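Side-chain contacts in transcriptional regulator (Streptococcus thermophilus LMD-9, PDB 5JUF), which probably switches on competence genes by binding DNA when it senses a secreted peptide of the ComRS cell-to-cell communication system: residues 274-277 and 278-282; 186-189 and 190-194; 45-49 and 50-54. All blocks are in the same frame, centred on the assembly; numbering follows the deposited sequence.

How the contacts relate
Three local contacts lie at or near helix ends of an all-helical regulator, at widely separated points. Contact 3 begins a helix in the helix-turn-helix region, while contacts 1 and 2 each accompany the close of a helix in the tetratricopeptide region. They follow one another along the chain in the order 3, 2, 1. Centre to centre, contact 3 is about 26 Å from contact 2 and about 47 Å from contact 1, with the chain's centre between contacts 1 and 3; contacts 1 and 2 are about 31 Å apart. None touches another, the nearest atoms of contacts 2 and 3 being about 14 Å apart. Contact 2 alone includes a bound ion, a sulfate probably taken from the crystallisation liquor.

Contact 1: residues 274-277 and 278-282; sequences AIVF and ASVLE
From Ala274 to Leu281 the backbone keeps the i to i+4 bonding of an alpha helix, Ala278 N meeting Ala274 O at 2.9 Å in an almost straight bond (174°) and Leu281 N meeting Phe277 O at the same length. The turn then breaks at Glu282, whose positive phi of 58° belongs to a Schellman motif; its N bonds back to Ser279 O at 3.0 Å.

The principal side-chain meeting lies over this last turn, between Phe277 and Leu281. With CG of Phe277 anti to its N (chi1 -159°), the ring is sent outward from the helix flank, leaning only slightly forward, and its CD1-CE1 edge faces Leu281 in the next turn. Leu281 CD1, 3.6 Å from Phe277 CE1, meets the ring at its edge, with CG and CD2 lifted off the plane. Leu281 CG also lies 3.3 Å from Phe277 O, the carbonyl that receives its own N-H. One residue back, Val276 and Val280 run side by side on an exposed flank, and Val276 CG1 approaches Val280 CG2 at 4.1 Å. Val280 CG2 also leans on the carbonyl of Val276.

This helix end belongs to the tetratricopeptide region, near the C-terminal end of the chain, and two neighbouring helices complete the surroundings of helix 264-280. Ala274, buried, touches Phe250 and Val251 of helix 246-260 as well as Ile290 of helix 284-296. The Phe277 ring reaches Lys246 and Pro247 at the start of the former, whereas Ile275 and Ser279 pack on the latter through Ile290, Lys291 and Glu287.

Contact 2: residues 186-189 and 190-194; sequences RIIK and RVLNQ. With SO4 (sulfate ion), chain D.
Arg186 and Arg190, one turn apart toward the C-terminal end of helix 181-192 in the tetratricopeptide region, lie alongside each other and point the same way. An aliphatic stem covers a cationic face: Arg186 CG stands 3.6 Å above the centre of the Arg190 guanidinium. The two guanidinium planes differ by 30°, and Arg186 NE approaches Arg190 NH1 obliquely at 3.7 Å, two like charges close together. Arg186 NH1 turns to Lys153 O, and Arg190 NH1 makes a weak bond to Lys155 O.

Charged hydrogen bonds converge on the sulfate. Lys189, extended to its tip with CG anti to N (chi1 168°), gives NZ to sulfate O1 at 2.8 Å. Arg190 presents an edge, its NH2 donating in plane to sulfate O4 at 3.0 Å while NE adds a weak bond to that oxygen.

Among the amides, Gln194 NE2 folds back on Arg190 O in a straight bond of 2.8 Å from above the carbonyl plane and also reaches Arg156 O. Asn193 N takes the same Arg190 carbonyl from the other face. Hydrophobic contact is modest, Ile188 CG2 meeting Leu192 CD1 at 3.8 Å beside helix 200-219.

With Arg186 CG over one face, Arg190 meets the anion through its edge, and Lys189 joins it in binding; the sulfate by itself does not establish a physiological ligand.

Contact 3: residues 45-49 and 50-54; sequences SLPSL and DRLSY
Ser48 OG is gripped by two groups: it accepts the N-H of Arg51 at 3.2 Å, almost in line (171°), and is also hydrogen-bonded to Glu118 OE2. The first bond is the capping bond of helix 49-59, with Ser48 as N-cap. Its torsion explains the reach, since a chi1 of 61° sets OG between the backbone N and the carbonyl carbon and turns it toward the Arg51 amide. Arg51 contributes its aliphatic stem too, CG lying 3.2 Å from Ser48 OG, before the bend at chi2 turns the guanidinium off the cap; there NE stays within a long, weak ion pair of the Glu118 OE2 that also meets Ser48, and NH1 bonds weakly to Glu31 O.

Backbone bonds start the helix immediately. Leu52 N donates to Ser48 O at 2.8 Å, and Ser53 N to Leu49 O at 2.9 Å. Ser48 thus serves the first turn with both its hydroxyl and its carbonyl, and the positive end of the helix dipole would probably strengthen the interaction with Glu118.

Apolar contact flanks the cap. The Pro47 ring lies across the Leu52 side chain, CG to CD1 4.1 Å, both residues being buried. Pro47 continues to Ile7 and Ile40, while Leu52 packs on Leu66 and Leu67, so that this small pair joins helices 3-17, 34-41 and 63-67.

A Pro-Ser step capping the fourth of five helices is consistent with the Cro/C1-type helix-turn-helix fold, in which such a step often opens the fourth helix. Here the cap bonds to Glu118, and Ser45 OG to Glu117 OE1, consistent with a DNA-binding domain held against the tetratricopeptide region of the same chain in the apo form.

Contact 1: residues 274-277 and 278-282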
ATOM      1  N   ALA A 274      -0.268  -3.780 -27.241  1.00 32.81           N
ATOM      2  CA  ALA A 274       0.230  -2.726 -26.364  1.00 32.35           C
ATOM      3  C   ALA A 274       0.750  -1.542 -27.164  1.00 28.41           C
ATOM      4  O   ALA A 274       0.477  -0.383 -26.823  1.00 29.80           O
ATOM      5  CB  ALA A 274       1.330  -3.273 -25.449  1.00 28.05           C
ATOM      6  N   ILE A 275       1.507  -1.821 -28.229  1.00 30.60           N
ATOM      7  CA  ILE A 275       2.108  -0.770 -29.046  1.00 34.74           C
ATOM      8  C   ILE A 275       1.027   0.055 -29.735  1.00 40.62           C
ATOM      9  O   ILE A 275       1.072   1.293 -29.737  1.00 39.03           O
ATOM     10  CB  ILE A 275       3.082  -1.386 -30.067  1.00 32.36           C
ATOM     11  CG1 ILE A 275       4.293  -1.993 -29.342  1.00 34.01           C
ATOM     12  CG2 ILE A 275       3.492  -0.354 -31.111  1.00 34.33           C
ATOM     13  CD1 ILE A 275       5.148  -2.935 -30.205  1.00 34.13           C
ATOM     14  N   VAL A 276       0.047  -0.619 -30.346  1.00 41.58           N
ATOM     15  CA  VAL A 276      -1.032   0.105 -31.017  1.00 44.57           C
ATOM     16  C   VAL A 276      -1.784   0.975 -30.018  1.00 35.41           C
ATOM     17  O   VAL A 276      -2.092   2.140 -30.298  1.00 40.49           O
ATOM     18  CB  VAL A 276      -1.975  -0.871 -31.745  1.00 40.67           C
ATOM     19  CG1 VAL A 276      -3.246  -0.159 -32.163  1.00 46.11           C
ATOM     20  CG2 VAL A 276      -1.283  -1.468 -32.975  1.00 39.34           C
ATOM     21  N   PHE A 277      -2.059   0.439 -28.828  1.00 34.96           N
ATOM     22  CA  PHE A 277      -2.775   1.207 -27.811  1.00 40.49           C
ATOM     23  C   PHE A 277      -1.978   2.442 -27.399  1.00 43.92           C
ATOM     24  O   PHE A 277      -2.516   3.556 -27.364  1.00 41.84           O
ATOM     25  CB  PHE A 277      -3.081   0.322 -26.594  1.00 37.00           C
ATOM     26  CG  PHE A 277      -4.220   0.830 -25.725  1.00 39.72           C
ATOM     27  CD1 PHE A 277      -4.047   1.927 -24.881  1.00 39.05           C
ATOM     28  CD2 PHE A 277      -5.456   0.187 -25.729  1.00 45.65           C
ATOM     29  CE1 PHE A 277      -5.095   2.384 -24.067  1.00 36.96           C
ATOM     30  CE2 PHE A 277      -6.513   0.650 -24.933  1.00 44.65           C
ATOM     31  CZ  PHE A 277      -6.331   1.744 -24.100  1.00 37.43           C
ATOM     32  N   ALA A 278      -0.686   2.264 -27.089  1.00 34.43           N
ATOM     33  CA  ALA A 278       0.170   3.412 -26.788  1.00 39.77           C
ATOM     34  C   ALA A 278       0.156   4.422 -27.929  1.00 39.00           C
ATOM     35  O   ALA A 278       0.104   5.638 -27.697  1.00 36.03           O
ATOM     36  CB  ALA A 278       1.608   2.953 -26.505  1.00 31.19           C
ATOM     37  N   SER A 279       0.187   3.933 -29.170  1.00 37.70           N
ATOM     38  CA  SER A 279       0.221   4.821 -30.325  1.00 42.21           C
ATOM     39  C   SER A 279      -1.094   5.572 -30.487  1.00 43.06           C
ATOM     40  O   SER A 279      -1.103   6.761 -30.829  1.00 40.61           O
ATOM     41  CB  SER A 279       0.535   4.014 -31.582  1.00 43.28           C
ATOM     42  OG  SER A 279       0.445   4.820 -32.736  1.00 52.15           O
ATOM     43  N   VAL A 280      -2.215   4.891 -30.258  1.00 39.95           N
ATOM     44  CA  VAL A 280      -3.507   5.561 -30.346  1.00 45.53           C
ATOM     45  C   VAL A 280      -3.668   6.577 -29.215  1.00 38.47           C
ATOM     46  O   VAL A 280      -4.272   7.636 -29.412  1.00 47.87           O
ATOM     47  CB  VAL A 280      -4.627   4.504 -30.372  1.00 50.94           C
ATOM     48  CG1 VAL A 280      -5.972   5.140 -30.271  1.00 52.35           C
ATOM     49  CG2 VAL A 280      -4.549   3.704 -31.653  1.00 50.20           C
ATOM     50  N   LEU A 281      -3.103   6.304 -28.034  1.00 39.89           N
ATOM     51  CA  LEU A 281      -3.035   7.310 -26.972  1.00 41.16           C
ATOM     52  C   LEU A 281      -2.070   8.453 -27.281  1.00 44.76           C
ATOM     53  O   LEU A 281      -2.050   9.437 -26.533  1.00 40.19           O
ATOM     54  CB  LEU A 281      -2.601   6.682 -25.657  1.00 43.75           C
ATOM     55  CG  LEU A 281      -3.468   5.611 -24.998  1.00 42.63           C
ATOM     56  CD1 LEU A 281      -2.765   5.125 -23.747  1.00 39.24           C
ATOM     57  CD2 LEU A 281      -4.847   6.154 -24.668  1.00 44.44           C
ATOM     58  N   GLU A 282      -1.257   8.328 -28.333  1.00 37.78           N
ATOM     59  CA  GLU A 282      -0.236   9.322 -28.682  1.00 42.54           C
ATOM     60  C   GLU A 282       0.753   9.534 -27.535  1.00 42.30           C
ATOM     61  O   GLU A 282       1.190  10.650 -27.260  1.00 44.08           O
ATOM     62  CB  GLU A 282      -0.874  10.646 -29.112  1.00 48.43           C
ATOM     63  CG  GLU A 282      -1.845  10.484 -30.264  1.00 55.50           C
ATOM     64  CD  GLU A 282      -2.419  11.809 -30.744  1.00 64.11           C
ATOM     65  OE1 GLU A 282      -1.639  12.735 -31.047  1.00 64.38           O
ATOM     66  OE2 GLU A 282      -3.658  11.920 -30.814  1.00 67.07           O
TER

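Contact 2: residues 186-189 and 190-194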
ATOM      1  N   ARG A 186      -0.546 -16.591   0.008  1.00 37.02           N
ATOM      2  CA  ARG A 186      -1.664 -16.156   0.833  1.00 39.04           C
ATOM      3  C   ARG A 186      -2.008 -14.694   0.570  1.00 36.17           C
ATOM      4  O   ARG A 186      -3.179 -14.347   0.382  1.00 31.37           O
ATOM      5  CB  ARG A 186      -1.319 -16.375   2.305  1.00 41.30           C
ATOM      6  CG  ARG A 186      -2.449 -16.104   3.277  1.00 58.29           C
ATOM      7  CD  ARG A 186      -2.070 -16.607   4.677  1.00 71.05           C
ATOM      8  NE  ARG A 186      -1.700 -15.522   5.585  1.00 74.70           N
ATOM      9  CZ  ARG A 186      -0.897 -15.667   6.636  1.00 70.53           C
ATOM     10  NH1 ARG A 186      -0.619 -14.630   7.408  1.00 60.88           N
ATOM     11  NH2 ARG A 186      -0.356 -16.847   6.904  1.00 74.24           N
ATOM     12  N   ILE A 187      -0.997 -13.821   0.548  1.00 28.00           N
ATOM     13  CA  ILE A 187      -1.245 -12.409   0.259  1.00 28.67           C
ATOM     14  C   ILE A 187      -1.801 -12.236  -1.152  1.00 34.33           C
ATOM     15  O   ILE A 187      -2.766 -11.491  -1.362  1.00 31.83           O
ATOM     16  CB  ILE A 187       0.038 -11.585   0.467  1.00 25.01           C
ATOM     17  CG1 ILE A 187       0.509 -11.661   1.920  1.00 32.26           C
ATOM     18  CG2 ILE A 187      -0.181 -10.101   0.087  1.00 27.75           C
ATOM     19  CD1 ILE A 187      -0.420 -10.982   2.910  1.00 32.50           C
ATOM     20  N   ILE A 188      -1.197 -12.915  -2.139  1.00 30.26           N
ATOM     21  CA  ILE A 188      -1.649 -12.823  -3.536  1.00 35.45           C
ATOM     22  C   ILE A 188      -3.129 -13.155  -3.638  1.00 32.81           C
ATOM     23  O   ILE A 188      -3.913 -12.421  -4.250  1.00 32.29           O
ATOM     24  CB  ILE A 188      -0.842 -13.782  -4.441  1.00 44.71           C
ATOM     25  CG1 ILE A 188       0.595 -13.331  -4.648  1.00 46.12           C
ATOM     26  CG2 ILE A 188      -1.521 -13.955  -5.792  1.00 45.76           C
ATOM     27  CD1 ILE A 188       0.843 -11.948  -4.285  1.00 46.58           C
ATOM     28  N   LYS A 189      -3.512 -14.311  -3.088  1.00 31.82           N
ATOM     29  CA  LYS A 189      -4.886 -14.785  -3.202  1.00 36.87           C
ATOM     30  C   LYS A 189      -5.865 -13.783  -2.612  1.00 37.43           C
ATOM     31  O   LYS A 189      -6.940 -13.551  -3.173  1.00 36.15           O
ATOM     32  CB  LYS A 189      -5.034 -16.136  -2.504  1.00 37.46           C
ATOM     33  CG  LYS A 189      -6.496 -16.567  -2.318  1.00 48.13           C
ATOM     34  CD  LYS A 189      -6.663 -17.875  -1.534  1.00 53.99           C
ATOM     35  CE  LYS A 189      -8.146 -18.226  -1.380  1.00 56.57           C
ATOM     36  NZ  LYS A 189      -8.391 -19.538  -0.717  1.00 57.63           N
ATOM     37  N   ARG A 190      -5.522 -13.188  -1.470  1.00 31.72           N
ATOM     38  CA  ARG A 190      -6.457 -12.260  -0.851  1.00 30.20           C
ATOM     39  C   ARG A 190      -6.546 -10.962  -1.648  1.00 27.89           C
ATOM     40  O   ARG A 190      -7.637 -10.405  -1.807  1.00 31.64           O
ATOM     41  CB  ARG A 190      -6.067 -12.024   0.604  1.00 25.57           C
ATOM     42  CG  ARG A 190      -6.397 -13.267   1.460  1.00 31.16           C
ATOM     43  CD  ARG A 190      -5.793 -13.186   2.853  1.00 30.24           C
ATOM     44  NE  ARG A 190      -5.873 -14.488   3.501  1.00 33.04           N
ATOM     45  CZ  ARG A 190      -5.474 -14.731   4.742  1.00 37.98           C
ATOM     46  NH1 ARG A 190      -4.971 -13.751   5.479  1.00 35.06           N
ATOM     47  NH2 ARG A 190      -5.580 -15.960   5.241  1.00 33.33           N
ATOM     48  N   VAL A 191      -5.428 -10.492  -2.199  1.00 27.68           N
ATOM     49  CA  VAL A 191      -5.483  -9.288  -3.028  1.00 27.54           C
ATOM     50  C   VAL A 191      -6.376  -9.515  -4.245  1.00 33.08           C
ATOM     51  O   VAL A 191      -7.164  -8.637  -4.634  1.00 30.43           O
ATOM     52  CB  VAL A 191      -4.064  -8.844  -3.431  1.00 25.03           C
ATOM     53  CG1 VAL A 191      -4.132  -7.803  -4.567  1.00 25.55           C
ATOM     54  CG2 VAL A 191      -3.306  -8.262  -2.214  1.00 19.82           C
ATOM     55  N   LEU A 192      -6.289 -10.703  -4.847  1.00 31.39           N
ATOM     56  CA  LEU A 192      -7.112 -11.023  -6.012  1.00 32.22           C
ATOM     57  C   LEU A 192      -8.594 -11.112  -5.676  1.00 34.97           C
ATOM     58  O   LEU A 192      -9.429 -11.012  -6.583  1.00 35.01           O
ATOM     59  CB  LEU A 192      -6.642 -12.341  -6.630  1.00 35.48           C
ATOM     60  CG  LEU A 192      -5.280 -12.302  -7.327  1.00 34.65           C
ATOM     61  CD1 LEU A 192      -4.819 -13.715  -7.684  1.00 32.31           C
ATOM     62  CD2 LEU A 192      -5.378 -11.420  -8.589  1.00 37.41           C
ATOM     63  N   ASN A 193      -8.936 -11.306  -4.403  1.00 36.56           N
ATOM     64  CA  ASN A 193     -10.312 -11.433  -3.956  1.00 35.82           C
ATOM     65  C   ASN A 193     -10.932 -10.107  -3.516  1.00 32.45           C
ATOM     66  O   ASN A 193     -12.107 -10.092  -3.151  1.00 38.43           O
ATOM     67  CB  ASN A 193     -10.402 -12.431  -2.785  1.00 43.88           C
ATOM     68  CG  ASN A 193     -10.087 -13.863  -3.191  1.00 57.09           C
ATOM     69  OD1 ASN A 193     -10.260 -14.255  -4.344  1.00 61.14           O
ATOM     70  ND2 ASN A 193      -9.632 -14.657  -2.229  1.00 65.83           N
ATOM     71  N   GLN A 194     -10.169  -9.012  -3.484  1.00 30.41           N
ATOM     72  CA  GLN A 194     -10.751  -7.718  -3.140  1.00 32.73           C
ATOM     73  C   GLN A 194     -11.778  -7.293  -4.186  1.00 36.25           C
ATOM     74  O   GLN A 194     -11.608  -7.529  -5.392  1.00 32.36           O
ATOM     75  CB  GLN A 194      -9.660  -6.652  -3.012  1.00 34.40           C
ATOM     76  CG  GLN A 194      -8.631  -6.934  -1.909  1.00 32.52           C
ATOM     77  CD  GLN A 194      -9.287  -7.321  -0.601  1.00 30.84           C
ATOM     78  OE1 GLN A 194      -9.924  -6.494   0.058  1.00 27.43           O
ATOM     79  NE2 GLN A 194      -9.154  -8.589  -0.223  1.00 30.85           N
TER
HETATM   80  S   SO4 D 403      -8.142 -17.597   2.602  1.00 79.14           S
HETATM   81  O1  SO4 D 403      -8.549 -18.856   1.983  1.00 79.48           O
HETATM   82  O2  SO4 D 403      -8.103 -16.540   1.593  1.00 76.14           O
HETATM   83  O3  SO4 D 403      -9.099 -17.244   3.648  1.00 80.09           O
HETATM   84  O4  SO4 D 403      -6.816 -17.764   3.198  1.00 84.17           O

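Contact 3: residues 45-49 and 50-54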
ATOM      1  N   SER A  45       2.885   8.388  19.225  1.00 27.81           N
ATOM      2  CA  SER A  45       1.904   8.149  18.182  1.00 27.37           C
ATOM      3  C   SER A  45       0.528   8.543  18.695  1.00 30.83           C
ATOM      4  O   SER A  45       0.223   8.413  19.885  1.00 29.27           O
ATOM      5  CB  SER A  45       1.882   6.670  17.726  1.00 24.81           C
ATOM      6  OG  SER A  45       3.051   6.336  16.956  1.00 29.69           O
ATOM      7  N   LEU A  46      -0.274   9.027  17.796  1.00 28.09           N
ATOM      8  CA  LEU A  46      -1.683   9.253  18.056  1.00 31.69           C
ATOM      9  C   LEU A  46      -2.466   8.009  17.677  1.00 31.41           C
ATOM     10  O   LEU A  46      -2.136   7.354  16.678  1.00 26.93           O
ATOM     11  CB  LEU A  46      -2.190  10.425  17.235  1.00 31.78           C
ATOM     12  CG  LEU A  46      -3.514  11.086  17.592  1.00 38.31           C
ATOM     13  CD1 LEU A  46      -3.366  11.847  18.899  1.00 33.60           C
ATOM     14  CD2 LEU A  46      -3.886  12.013  16.466  1.00 39.00           C
ATOM     15  N   PRO A  47      -3.500   7.672  18.449  1.00 28.03           N
ATOM     16  CA  PRO A  47      -4.359   6.548  18.067  1.00 25.40           C
ATOM     17  C   PRO A  47      -5.330   6.952  16.973  1.00 22.78           C
ATOM     18  O   PRO A  47      -5.890   8.049  16.992  1.00 27.81           O
ATOM     19  CB  PRO A  47      -5.104   6.216  19.366  1.00 34.22           C
ATOM     20  CG  PRO A  47      -5.122   7.497  20.127  1.00 40.67           C
ATOM     21  CD  PRO A  47      -3.883   8.258  19.747  1.00 34.73           C
ATOM     22  N   SER A  48      -5.521   6.051  16.014  1.00 27.88           N
ATOM     23  CA  SER A  48      -6.600   6.222  15.058  1.00 30.66           C
ATOM     24  C   SER A  48      -7.937   6.015  15.762  1.00 34.28           C
ATOM     25  O   SER A  48      -8.004   5.498  16.879  1.00 27.40           O
ATOM     26  CB  SER A  48      -6.462   5.231  13.909  1.00 28.87           C
ATOM     27  OG  SER A  48      -6.521   3.901  14.411  1.00 31.65           O
ATOM     28  N   LEU A  49      -9.013   6.449  15.093  1.00 29.55           N
ATOM     29  CA  LEU A  49     -10.358   6.161  15.575  1.00 33.64           C
ATOM     30  C   LEU A  49     -10.526   4.687  15.921  1.00 28.81           C
ATOM     31  O   LEU A  49     -11.105   4.347  16.957  1.00 28.54           O
ATOM     32  CB  LEU A  49     -11.393   6.562  14.517  1.00 33.54           C
ATOM     33  CG  LEU A  49     -11.965   7.963  14.662  1.00 46.67           C
ATOM     34  CD1 LEU A  49     -13.028   8.240  13.586  1.00 51.37           C
ATOM     35  CD2 LEU A  49     -12.548   8.095  16.058  1.00 51.06           C
ATOM     36  N   ASP A  50     -10.036   3.799  15.053  1.00 32.05           N
ATOM     37  CA  ASP A  50     -10.196   2.364  15.277  1.00 36.36           C
ATOM     38  C   ASP A  50      -9.427   1.901  16.516  1.00 27.83           C
ATOM     39  O   ASP A  50      -9.969   1.168  17.351  1.00 31.23           O
ATOM     40  CB  ASP A  50      -9.743   1.586  14.041  1.00 37.77           C
ATOM     41  CG  ASP A  50     -10.717   1.717  12.863  1.00 46.38           C
ATOM     42  OD1 ASP A  50     -11.887   2.117  13.061  1.00 50.21           O
ATOM     43  OD2 ASP A  50     -10.303   1.403  11.730  1.00 50.52           O
ATOM     44  N   ARG A  51      -8.163   2.311  16.651  1.00 25.22           N
ATOM     45  CA  ARG A  51      -7.393   1.931  17.844  1.00 24.48           C
ATOM     46  C   ARG A  51      -7.997   2.520  19.112  1.00 27.37           C
ATOM     47  O   ARG A  51      -8.034   1.859  20.160  1.00 25.02           O
ATOM     48  CB  ARG A  51      -5.937   2.386  17.714  1.00 28.52           C
ATOM     49  CG  ARG A  51      -5.220   1.881  16.467  1.00 41.26           C
ATOM     50  CD  ARG A  51      -4.279   0.734  16.732  1.00 36.59           C
ATOM     51  NE  ARG A  51      -3.339   0.566  15.625  1.00 34.76           N
ATOM     52  CZ  ARG A  51      -3.463  -0.334  14.653  1.00 39.48           C
ATOM     53  NH1 ARG A  51      -4.471  -1.186  14.646  1.00 44.11           N
ATOM     54  NH2 ARG A  51      -2.565  -0.393  13.684  1.00 38.31           N
ATOM     55  N   LEU A  52      -8.434   3.781  19.050  1.00 27.13           N
ATOM     56  CA  LEU A  52      -9.048   4.404  20.217  1.00 28.69           C
ATOM     57  C   LEU A  52     -10.322   3.668  20.619  1.00 28.76           C
ATOM     58  O   LEU A  52     -10.567   3.436  21.811  1.00 27.08           O
ATOM     59  CB  LEU A  52      -9.345   5.880  19.932  1.00 31.95           C
ATOM     60  CG  LEU A  52      -9.806   6.722  21.131  1.00 35.30           C
ATOM     61  CD1 LEU A  52      -8.682   6.857  22.141  1.00 34.60           C
ATOM     62  CD2 LEU A  52     -10.330   8.105  20.711  1.00 35.56           C
ATOM     63  N   SER A  53     -11.148   3.291  19.637  1.00 27.95           N
ATOM     64  CA  SER A  53     -12.363   2.535  19.945  1.00 31.30           C
ATOM     65  C   SER A  53     -12.037   1.194  20.598  1.00 26.91           C
ATOM     66  O   SER A  53     -12.694   0.786  21.565  1.00 29.24           O
ATOM     67  CB  SER A  53     -13.183   2.322  18.676  1.00 32.40           C
ATOM     68  OG  SER A  53     -14.293   1.488  18.948  1.00 40.66           O
ATOM     69  N   TYR A  54     -11.027   0.491  20.080  1.00 29.22           N
ATOM     70  CA  TYR A  54     -10.589  -0.758  20.701  1.00 25.68           C
ATOM     71  C   TYR A  54     -10.126  -0.531  22.139  1.00 26.88           C
ATOM     72  O   TYR A  54     -10.503  -1.274  23.053  1.00 25.12           O
ATOM     73  CB  TYR A  54      -9.461  -1.392  19.874  1.00 27.04           C
ATOM     74  CG  TYR A  54      -8.872  -2.635  20.519  1.00 26.81           C
ATOM     75  CD1 TYR A  54      -9.529  -3.865  20.427  1.00 30.65           C
ATOM     76  CD2 TYR A  54      -7.668  -2.579  21.231  1.00 22.91           C
ATOM     77  CE1 TYR A  54      -9.003  -5.014  21.036  1.00 33.56           C
ATOM     78  CE2 TYR A  54      -7.146  -3.723  21.858  1.00 23.35           C
ATOM     79  CZ  TYR A  54      -7.821  -4.935  21.745  1.00 25.46           C
ATOM     80  OH  TYR A  54      -7.301  -6.066  22.354  1.00 28.30           O
TER